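Local coordinates for putative peptide ABC-transport system periplasmic peptide-binding protein (Campylobacter jejuni, PDB 4OEV) that binds nickel(II) outside the cytoplasm, in this structure together with oxalate, and probably delivers it to an ABC-type importer, at residues 47-52 against 182-187; 137-142 against 151-156; 161-166 against 487-492. One frame throughout, in Å; residues are numbered along the deposited sequence.

Contact 1: 47-52 against 182-187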
loop_
_atom_site.group_PDB
_atom_site.type_symbol
_atom_site.label_atom_id
_atom_site.label_comp_id
_atom_site.label_asym_id
_atom_site.label_seq_id
_atom_site.Cartn_x
_atom_site.Cartn_y
_atom_site.Cartn_z
ATOM N N LYS A 47 -1.943 -17.735 8.403
ATOM C CA LYS A 47 -2.513 -18.516 9.506
ATOM C C LYS A 47 -4.015 -18.448 9.451
ATOM O O LYS A 47 -4.572 -17.468 8.966
ATOM C CB LYS A 47 -2.062 -18.006 10.879
ATOM C CG LYS A 47 -0.580 -18.116 11.162
ATOM C CD LYS A 47 -0.105 -19.556 11.241
ATOM C CE LYS A 47 1.350 -19.600 11.708
ATOM N NZ LYS A 47 1.910 -20.982 11.703
ATOM N N PRO A 48 -4.690 -19.474 10.014
ATOM C CA PRO A 48 -6.157 -19.453 10.066
ATOM C C PRO A 48 -6.664 -18.287 10.898
ATOM O O PRO A 48 -6.021 -17.911 11.902
ATOM C CB PRO A 48 -6.516 -20.791 10.720
ATOM C CG PRO A 48 -5.316 -21.634 10.561
ATOM C CD PRO A 48 -4.121 -20.744 10.481
ATOM N N ASP A 49 -7.790 -17.707 10.496
ATOM C CA ASP A 49 -8.403 -16.688 11.330
ATOM C C ASP A 49 -9.880 -17.009 11.467
ATOM O O ASP A 49 -10.232 -17.845 12.279
ATOM C CB ASP A 49 -8.188 -15.258 10.783
ATOM C CG ASP A 49 -8.574 -14.208 11.820
ATOM O OD1 ASP A 49 -9.207 -14.649 12.833
ATOM O OD2 ASP A 49 -8.293 -12.996 11.648
ATOM N N LEU A 50 -10.755 -16.413 10.666
ATOM C CA LEU A 50 -12.166 -16.812 10.766
ATOM C C LEU A 50 -12.343 -18.202 10.206
ATOM O O LEU A 50 -13.274 -18.942 10.608
ATOM C CB LEU A 50 -13.086 -15.837 10.041
ATOM C CG LEU A 50 -13.308 -14.476 10.707
ATOM C CD1 LEU A 50 -14.182 -13.592 9.790
ATOM C CD2 LEU A 50 -13.924 -14.615 12.104
ATOM N N ALA A 51 -11.455 -18.596 9.304
ATOM C CA ALA A 51 -11.504 -19.957 8.767
ATOM C C ALA A 51 -10.550 -20.872 9.547
ATOM O O ALA A 51 -9.399 -20.492 9.767
ATOM C CB ALA A 51 -11.173 -19.968 7.286
ATOM N N LYS A 52 -11.033 -22.050 9.989
ATOM C CA LYS A 52 -10.193 -23.023 10.702
ATOM C C LYS A 52 -9.180 -23.753 9.801
ATOM O O LYS A 52 -8.048 -24.020 10.216
ATOM C CB LYS A 52 -11.077 -24.123 11.398
ATOM C CG LYS A 52 -12.061 -23.638 12.467
ATOM C CD LYS A 52 -12.902 -24.788 13.117
ATOM C CE LYS A 52 -13.486 -24.340 14.500
ATOM N NZ LYS A 52 -14.106 -25.393 15.374
ATOM N N PHE A 182 -13.989 -11.470 21.620
ATOM C CA PHE A 182 -13.121 -11.631 20.456
ATOM C C PHE A 182 -12.590 -13.064 20.496
ATOM O O PHE A 182 -11.886 -13.461 21.417
ATOM C CB PHE A 182 -11.991 -10.586 20.461
ATOM C CG PHE A 182 -11.125 -10.607 19.236
ATOM C CD1 PHE A 182 -11.687 -10.717 17.963
ATOM C CD2 PHE A 182 -9.756 -10.467 19.344
ATOM C CE1 PHE A 182 -10.894 -10.725 16.827
ATOM C CE2 PHE A 182 -8.956 -10.462 18.222
ATOM C CZ PHE A 182 -9.528 -10.598 16.949
ATOM N N TYR A 183 -12.983 -13.847 19.504
ATOM C CA TYR A 183 -12.720 -15.294 19.458
ATOM C C TYR A 183 -11.211 -15.605 19.505
ATOM O O TYR A 183 -10.780 -16.682 19.914
ATOM C CB TYR A 183 -13.353 -15.876 18.180
ATOM C CG TYR A 183 -12.753 -15.215 16.940
ATOM C CD1 TYR A 183 -11.674 -15.777 16.265
ATOM C CD2 TYR A 183 -13.247 -13.997 16.482
ATOM C CE1 TYR A 183 -11.120 -15.142 15.145
ATOM C CE2 TYR A 183 -12.709 -13.367 15.354
ATOM C CZ TYR A 183 -11.649 -13.938 14.698
ATOM O OH TYR A 183 -11.113 -13.271 13.598
ATOM N N LEU A 184 -10.419 -14.668 19.005
ATOM C CA LEU A 184 -9.006 -14.917 18.758
ATOM C C LEU A 184 -8.136 -14.821 20.020
ATOM O O LEU A 184 -7.173 -15.580 20.177
ATOM C CB LEU A 184 -8.517 -13.940 17.696
ATOM C CG LEU A 184 -7.252 -14.330 16.947
ATOM C CD1 LEU A 184 -7.447 -15.630 16.173
ATOM C CD2 LEU A 184 -6.824 -13.198 16.017
ATOM N N ASP A 185 -8.458 -13.851 20.884
ATOM C CA ASP A 185 -7.770 -13.633 22.157
ATOM C C ASP A 185 -8.406 -12.461 22.939
ATOM O O ASP A 185 -9.262 -11.751 22.416
ATOM C CB ASP A 185 -6.287 -13.360 21.922
ATOM C CG ASP A 185 -5.419 -14.020 22.962
ATOM O OD1 ASP A 185 -5.846 -14.054 24.136
ATOM O OD2 ASP A 185 -4.330 -14.520 22.607
ATOM N N LYS A 186 -7.986 -12.228 24.174
ATOM C CA LYS A 186 -8.533 -11.081 24.887
ATOM C C LYS A 186 -7.788 -9.824 24.450
ATOM O O LYS A 186 -6.558 -9.817 24.392
ATOM C CB LYS A 186 -8.436 -11.248 26.417
ATOM C CG LYS A 186 -9.252 -12.406 26.929
ATOM C CD LYS A 186 -10.699 -12.252 26.453
ATOM C CE LYS A 186 -11.625 -13.258 27.120
ATOM N NZ LYS A 186 -11.426 -13.138 28.584
ATOM N N VAL A 187 -8.540 -8.762 24.157
ATOM C CA VAL A 187 -7.965 -7.465 23.788
ATOM C C VAL A 187 -7.467 -6.797 25.096
ATOM O O VAL A 187 -8.202 -6.737 26.095
ATOM C CB VAL A 187 -9.010 -6.587 23.077
ATOM C CG1 VAL A 187 -8.349 -5.401 22.417
ATOM C CG2 VAL A 187 -9.774 -7.414 22.003
#
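Asp-49 and Leu-184 mark the closest approach of the two backbones, their CA atoms 7.7 Å apart, and the contact is carried mainly by side chains. One segment is the turn between the short strand 46-48 and strand 51-56; the other belongs to the irregular loop that follows strand 173-178. Tyr-183 does most of the bridging. Its ring stands between the backbone N and the carbonyl carbon (chi1 60°), a staggering that sends the phenol across to Asp-49, the two side chains crossing at about a right angle. The hydroxyl OH donates to OD1 of Asp-49 over a very short 2.5 Å. OD1 lies at the edge of the ring, in its plane, and also comes within 3.0 Å of CE1 of Tyr-183. The carboxylate itself is turned 40° out of the ring plane, and OD2 of Asp-49 stays 3.4 Å from the same OH at an angle too poor for a bond. Beside the other half of the phenol lies Leu-50, whose CD2 approaches CZ of Tyr-183 obliquely at 3.5 Å. Leu-184 adds an apolar flank, CD1 standing 3.9 Å from OD1 of Asp-49, while its CB rests above one face of the Phe-182 ring. This side-chain bridge joins the turn linking two antiparallel sheets to the loop between strands 173-178 and 191-196. Tyr-183 OH is also hydrogen-bonded to Ser-35 OG; two partners at one hydroxyl fix the direction of its O-H and hold the end of the ring in place. A buried carboxylate receiving so short a bond is consistent with an ionised Asp-49 whose charge the hydroxyl helps to stabilise, its side chain also packing on Arg-39.

Contact 2: 137-142 against 151-156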
loop_
_atom_site.group_PDB
_atom_site.type_symbol
_atom_site.label_atom_id
_atom_site.label_comp_id
_atom_site.label_asym_id
_atom_site.label_seq_id
_atom_site.Cartn_x
_atom_site.Cartn_y
_atom_site.Cartn_z
ATOM N N MET A 137 -14.431 -9.846 6.620
ATOM C CA MET A 137 -15.748 -10.336 6.168
ATOM C C MET A 137 -16.835 -9.310 6.569
ATOM O O MET A 137 -16.677 -8.559 7.550
ATOM C CB MET A 137 -16.029 -11.733 6.733
ATOM C CG MET A 137 -15.104 -12.853 6.208
ATOM S SD MET A 137 -15.322 -13.209 4.450
ATOM C CE MET A 137 -13.995 -12.129 3.836
ATOM N N LEU A 138 -17.859 -9.197 5.740
ATOM C CA LEU A 138 -18.979 -8.282 5.965
ATOM C C LEU A 138 -20.192 -9.036 6.541
ATOM O O LEU A 138 -20.347 -10.222 6.271
ATOM C CB LEU A 138 -19.429 -7.627 4.669
ATOM C CG LEU A 138 -18.381 -6.734 3.994
ATOM C CD1 LEU A 138 -18.861 -6.419 2.596
ATOM C CD2 LEU A 138 -18.253 -5.500 4.829
ATOM N N PRO A 139 -21.058 -8.322 7.281
ATOM C CA PRO A 139 -22.269 -8.938 7.842
ATOM C C PRO A 139 -23.469 -8.896 6.911
ATOM O O PRO A 139 -24.108 -7.857 6.722
ATOM C CB PRO A 139 -22.519 -8.108 9.105
ATOM C CG PRO A 139 -21.918 -6.761 8.820
ATOM C CD PRO A 139 -20.767 -7.014 7.906
ATOM N N LYS A 140 -23.778 -10.060 6.356
ATOM C CA LYS A 140 -24.966 -10.223 5.514
ATOM C C LYS A 140 -26.219 -9.660 6.165
ATOM O O LYS A 140 -26.957 -8.908 5.538
ATOM C CB LYS A 140 -25.154 -11.690 5.172
ATOM C CG LYS A 140 -26.411 -12.004 4.369
ATOM C CD LYS A 140 -26.320 -13.399 3.824
ATOM C CE LYS A 140 -27.515 -13.768 2.946
ATOM N NZ LYS A 140 -28.716 -14.020 3.782
ATOM N N HIS A 141 -26.431 -9.963 7.449
ATOM C CA HIS A 141 -27.700 -9.606 8.086
ATOM C C HIS A 141 -27.928 -8.105 8.215
ATOM O O HIS A 141 -29.066 -7.693 8.516
ATOM C CB HIS A 141 -27.816 -10.262 9.485
ATOM C CG HIS A 141 -26.894 -9.675 10.503
ATOM N ND1 HIS A 141 -25.638 -10.187 10.745
ATOM C CD2 HIS A 141 -27.037 -8.618 11.340
ATOM C CE1 HIS A 141 -25.044 -9.469 11.688
ATOM N NE2 HIS A 141 -25.868 -8.505 12.062
ATOM N N LEU A 142 -26.854 -7.312 8.060
ATOM C CA LEU A 142 -26.914 -5.840 8.102
ATOM C C LEU A 142 -26.809 -5.130 6.722
ATOM O O LEU A 142 -27.273 -4.001 6.582
ATOM C CB LEU A 142 -25.780 -5.265 8.979
ATOM C CG LEU A 142 -25.837 -5.643 10.473
ATOM C CD1 LEU A 142 -24.539 -5.289 11.175
ATOM C CD2 LEU A 142 -27.018 -4.978 11.178
ATOM N N SER A 151 -23.961 3.199 2.204
ATOM C CA SER A 151 -24.666 2.785 3.445
ATOM C C SER A 151 -24.116 3.522 4.659
ATOM O O SER A 151 -22.921 3.819 4.703
ATOM C CB SER A 151 -24.523 1.280 3.660
ATOM O OG SER A 151 -25.200 0.830 4.836
ATOM N N SER A 152 -24.984 3.813 5.633
ATOM C CA SER A 152 -24.541 4.496 6.849
ATOM C C SER A 152 -23.680 3.557 7.690
ATOM O O SER A 152 -22.898 4.007 8.542
ATOM C CB SER A 152 -25.732 5.025 7.637
ATOM O OG SER A 152 -26.634 3.989 8.005
ATOM N N PHE A 153 -23.788 2.262 7.389
ATOM C CA PHE A 153 -22.844 1.256 7.874
ATOM C C PHE A 153 -21.401 1.689 7.788
ATOM O O PHE A 153 -20.629 1.459 8.717
ATOM C CB PHE A 153 -22.974 -0.010 7.050
ATOM C CG PHE A 153 -22.069 -1.132 7.484
ATOM C CD1 PHE A 153 -20.834 -1.336 6.892
ATOM C CD2 PHE A 153 -22.500 -2.029 8.465
ATOM C CE1 PHE A 153 -20.022 -2.380 7.289
ATOM C CE2 PHE A 153 -21.700 -3.076 8.864
ATOM C CZ PHE A 153 -20.464 -3.263 8.279
ATOM N N ASN A 154 -21.030 2.298 6.655
ATOM C CA ASN A 154 -19.647 2.630 6.409
ATOM C C ASN A 154 -19.094 3.607 7.427
ATOM O O ASN A 154 -17.884 3.741 7.552
ATOM C CB ASN A 154 -19.465 3.188 4.981
ATOM C CG ASN A 154 -19.831 2.180 3.924
ATOM O OD1 ASN A 154 -19.773 0.981 4.167
ATOM N ND2 ASN A 154 -20.207 2.657 2.735
ATOM N N GLN A 155 -19.967 4.315 8.138
ATOM C CA GLN A 155 -19.495 5.193 9.210
ATOM C C GLN A 155 -19.923 4.669 10.588
ATOM O O GLN A 155 -19.687 5.326 11.587
ATOM C CB GLN A 155 -20.008 6.621 9.008
ATOM C CG GLN A 155 -19.457 7.346 7.760
ATOM C CD GLN A 155 -20.113 6.866 6.468
ATOM O OE1 GLN A 155 -21.311 6.593 6.434
ATOM N NE2 GLN A 155 -19.330 6.764 5.409
ATOM N N ASN A 156 -20.559 3.496 10.620
ATOM C CA ASN A 156 -20.973 2.807 11.865
ATOM C C ASN A 156 -20.720 1.310 11.724
ATOM O O ASN A 156 -21.643 0.514 11.896
ATOM C CB ASN A 156 -22.461 3.029 12.150
ATOM C CG ASN A 156 -22.805 4.479 12.404
ATOM O OD1 ASN A 156 -22.907 4.910 13.556
ATOM N ND2 ASN A 156 -22.979 5.248 11.326
#
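Phe-153 and Pro-139 approach from opposite directions, the far end of the phenyl ring meeting the outer carbons of the pyrrolidine. CG of Pro-139 comes in obliquely, 3.7 Å from CE2 of Phe-153, and CD of Pro-139 is 3.8 Å from CZ of Phe-153. The two leucines take different parts of the same ring. Leu-142 presents CD1 at the edge, near the ring plane, 4.3 Å from CE2 of Phe-153, whereas CD2 of Leu-138 comes obliquely to CE1, on the other side of the rim. Three apolar side chains of one segment therefore gather round the end of a single aromatic. With CG anti to the backbone N (chi1 -179°), the phenyl group extends from its 3-10 turn straight towards them. OD1 of Asn-154 lies in the ring plane, beside CD1 of Phe-153.

Several short-range bonds brace the backbone that carries the ring. Ser-151 forms an ST turn, OG accepting from N of Phe-153 at 3.2 Å. The carbonyl oxygen of Ser-152 is gripped twice, by Gln-155 N and, from the opposite face of the carbonyl plane, by ND2 of Asn-156 in a nearly straight bond of 174°. Across the contact no hydrogen bond forms, and the packing is wholly apolar. Pro-139 occupies the N-cap position of helix 140-143, so the helix start places the proline and Leu-142 beside the same ring.

Leu-143, from the same short helix, also packs on Phe-153 and Leu-138. Helix 81-92 touches Leu-138 through Phe-91 and receives the Lys-140 amide at Asp-83, while the 3-10 turn, which precedes strand 163-169, is bonded by Asn-154 through its backbone to Ile-18 and through OD1 to Asn-19.

Contact 3: 161-166 against 487-492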
loop_
_atom_site.group_PDB
_atom_site.type_symbol
_atom_site.label_atom_id
_atom_site.label_comp_id
_atom_site.label_asym_id
_atom_site.label_seq_id
_atom_site.Cartn_x
_atom_site.Cartn_y
_atom_site.Cartn_z
ATOM N N GLY A 161 -13.878 -8.095 14.224
ATOM C CA GLY A 161 -12.513 -7.768 14.666
ATOM C C GLY A 161 -12.292 -7.556 16.178
ATOM O O GLY A 161 -13.221 -7.755 16.971
ATOM N N PRO A 162 -11.035 -7.228 16.597
ATOM C CA PRO A 162 -10.731 -7.053 18.041
ATOM C C PRO A 162 -11.323 -5.795 18.682
ATOM O O PRO A 162 -11.399 -5.665 19.912
ATOM C CB PRO A 162 -9.200 -6.975 18.082
ATOM C CG PRO A 162 -8.787 -6.450 16.640
ATOM C CD PRO A 162 -9.817 -7.205 15.760
ATOM N N TYR A 163 -11.758 -4.868 17.855
ATOM C CA TYR A 163 -12.202 -3.583 18.354
ATOM C C TYR A 163 -13.563 -3.164 17.810
ATOM O O TYR A 163 -13.810 -3.208 16.594
ATOM C CB TYR A 163 -11.148 -2.516 18.026
ATOM C CG TYR A 163 -10.039 -2.496 19.050
ATOM C CD1 TYR A 163 -10.252 -1.898 20.286
ATOM C CD2 TYR A 163 -8.793 -3.075 18.803
ATOM C CE1 TYR A 163 -9.274 -1.876 21.255
ATOM C CE2 TYR A 163 -7.789 -3.060 19.799
ATOM C CZ TYR A 163 -8.052 -2.451 21.016
ATOM O OH TYR A 163 -7.128 -2.398 22.061
ATOM N N LYS A 164 -14.415 -2.686 18.707
ATOM C CA LYS A 164 -15.762 -2.255 18.354
ATOM C C LYS A 164 -15.710 -0.766 18.094
ATOM O O LYS A 164 -14.999 -0.042 18.810
ATOM C CB LYS A 164 -16.783 -2.589 19.481
ATOM C CG LYS A 164 -17.050 -4.064 19.717
ATOM C CD LYS A 164 -18.101 -4.278 20.855
ATOM C CE LYS A 164 -18.611 -5.723 20.908
ATOM N NZ LYS A 164 -19.723 -5.954 21.905
ATOM N N PHE A 165 -16.413 -0.317 17.047
ATOM C CA PHE A 165 -16.486 1.111 16.697
ATOM C C PHE A 165 -17.283 1.882 17.755
ATOM O O PHE A 165 -18.382 1.462 18.129
ATOM C CB PHE A 165 -17.123 1.301 15.300
ATOM C CG PHE A 165 -17.395 2.740 14.943
ATOM C CD1 PHE A 165 -16.406 3.527 14.367
ATOM C CD2 PHE A 165 -18.641 3.307 15.177
ATOM C CE1 PHE A 165 -16.661 4.852 14.040
ATOM C CE2 PHE A 165 -18.897 4.633 14.856
ATOM C CZ PHE A 165 -17.908 5.401 14.298
ATOM N N VAL A 166 -16.736 2.996 18.240
ATOM C CA VAL A 166 -17.436 3.867 19.196
ATOM C C VAL A 166 -17.914 5.196 18.601
ATOM O O VAL A 166 -19.096 5.503 18.627
ATOM C CB VAL A 166 -16.568 4.200 20.416
ATOM C CG1 VAL A 166 -17.339 5.115 21.325
ATOM C CG2 VAL A 166 -16.170 2.939 21.147
ATOM N N TRP A 487 -0.531 -4.199 13.563
ATOM C CA TRP A 487 -1.150 -5.497 13.226
ATOM C C TRP A 487 -1.463 -6.293 14.495
ATOM O O TRP A 487 -2.397 -7.084 14.477
ATOM C CB TRP A 487 -0.257 -6.346 12.314
ATOM C CG TRP A 487 0.951 -6.868 13.043
ATOM C CD1 TRP A 487 2.135 -6.173 13.278
ATOM C CD2 TRP A 487 1.106 -8.151 13.678
ATOM N NE1 TRP A 487 3.004 -6.974 14.017
ATOM C CE2 TRP A 487 2.393 -8.179 14.276
ATOM C CE3 TRP A 487 0.283 -9.285 13.795
ATOM C CZ2 TRP A 487 2.877 -9.309 14.974
ATOM C CZ3 TRP A 487 0.768 -10.408 14.505
ATOM C CH2 TRP A 487 2.049 -10.407 15.075
ATOM N N ASN A 488 -0.693 -6.106 15.586
ATOM C CA ASN A 488 -0.986 -6.857 16.821
ATOM C C ASN A 488 -1.372 -5.926 17.960
ATOM O O ASN A 488 -1.099 -6.197 19.153
ATOM C CB ASN A 488 0.183 -7.776 17.239
ATOM C CG ASN A 488 1.273 -7.061 18.019
ATOM O OD1 ASN A 488 1.796 -6.017 17.599
ATOM N ND2 ASN A 488 1.615 -7.618 19.182
ATOM N N VAL A 489 -2.018 -4.822 17.601
ATOM C CA VAL A 489 -2.350 -3.800 18.591
ATOM C C VAL A 489 -3.189 -4.363 19.759
ATOM O O VAL A 489 -3.077 -3.886 20.882
ATOM C CB VAL A 489 -3.093 -2.613 17.948
ATOM C CG1 VAL A 489 -4.436 -3.068 17.399
ATOM C CG2 VAL A 489 -3.258 -1.488 18.972
ATOM N N TYR A 490 -3.971 -5.416 19.520
ATOM C CA TYR A 490 -4.753 -5.989 20.603
ATOM C C TYR A 490 -3.895 -6.672 21.680
ATOM O O TYR A 490 -4.431 -7.165 22.677
ATOM C CB TYR A 490 -5.803 -7.005 20.056
ATOM C CG TYR A 490 -5.260 -8.093 19.130
ATOM C CD1 TYR A 490 -4.760 -9.283 19.641
ATOM C CD2 TYR A 490 -5.246 -7.913 17.743
ATOM C CE1 TYR A 490 -4.272 -10.279 18.807
ATOM C CE2 TYR A 490 -4.767 -8.900 16.895
ATOM C CZ TYR A 490 -4.280 -10.077 17.432
ATOM O OH TYR A 490 -3.789 -11.060 16.600
ATOM N N GLU A 491 -2.593 -6.777 21.459
ATOM C CA GLU A 491 -1.695 -7.324 22.473
ATOM C C GLU A 491 -0.945 -6.192 23.177
ATOM O O GLU A 491 -0.190 -6.448 24.115
ATOM C CB GLU A 491 -0.698 -8.310 21.852
ATOM C CG GLU A 491 -1.357 -9.444 21.102
ATOM C CD GLU A 491 -0.364 -10.490 20.611
ATOM O OE1 GLU A 491 0.730 -10.106 20.156
ATOM O OE2 GLU A 491 -0.674 -11.699 20.650
ATOM N N TRP A 492 -1.143 -4.951 22.726
ATOM C CA TRP A 492 -0.393 -3.821 23.317
ATOM C C TRP A 492 -1.027 -3.403 24.628
ATOM O O TRP A 492 -2.248 -3.473 24.762
ATOM C CB TRP A 492 -0.354 -2.601 22.387
ATOM C CG TRP A 492 0.275 -2.780 21.041
ATOM C CD1 TRP A 492 0.658 -3.946 20.457
ATOM C CD2 TRP A 492 0.617 -1.732 20.106
ATOM N NE1 TRP A 492 1.194 -3.696 19.205
ATOM C CE2 TRP A 492 1.184 -2.348 18.976
ATOM C CE3 TRP A 492 0.504 -0.333 20.128
ATOM C CZ2 TRP A 492 1.624 -1.617 17.857
ATOM C CZ3 TRP A 492 0.943 0.393 19.023
ATOM C CH2 TRP A 492 1.494 -0.256 17.902
HETATM O O HOH W 1 -5.019 -3.481 23.435
#
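Pro-162 packs against Tyr-490 at the root of the tyrosine side chain, CB of Pro-162 being 3.9 Å from CB of Tyr-490. The phenol of Tyr-490 is set between its backbone N and carbonyl carbon (chi1 52°), so that the CD2 side of the ring passes obliquely by the proline, 4.0 Å from its CG. Tyr-163 has its ring opposite the carbonyl carbon (chi1 -83°) and slants towards the 3-10 turn, where its CE2 meets CG1 of Val-489 at 4.1 Å. At the far end, a water donates to OH of Tyr-163 at 2.7 Å. The same water lies within bonding distance of the carbonyl oxygens of Val-489 and Trp-492, more acceptors than it has protons. Tyr-163 OH is further held by the carbonyl of Thr-189. Just ahead of the turn, Asn-488 takes the indole N-H of Trp-492 on OD1 and gives ND2 to Glu-491 OE1, which also meets Lys-474 NZ.

Leu-32 of helix 30-33 reaches both Tyr-163 and Val-489. Strands 163-169 and 6-11 are the outermost of one four-stranded mixed sheet, and the C-terminal turn packs on both, meeting Tyr-163 of one and Leu-7 and Ile-9 of the other.

From the N terminus, contact 1 opens first at 47-52. Contact 2 opens and closes within its span, the short return from 137-142 to 151-156. Contact 3 starts at 161-166, before contact 1 closes at 182-187, so these two cross; it closes only at 487-492, near the C terminus, after the nickel-coordinating His-480 and His-481. The three also touch directly: Leu-50 meets Met-137, Phe-182 and Val-187 pack on Pro-162 and Tyr-163, and Phe-165 lies against Gln-155. Together they join the turn between strands 46-48 and 51-56, the region round helix 140-143, the sheet containing 163-169 and the C-terminal segment.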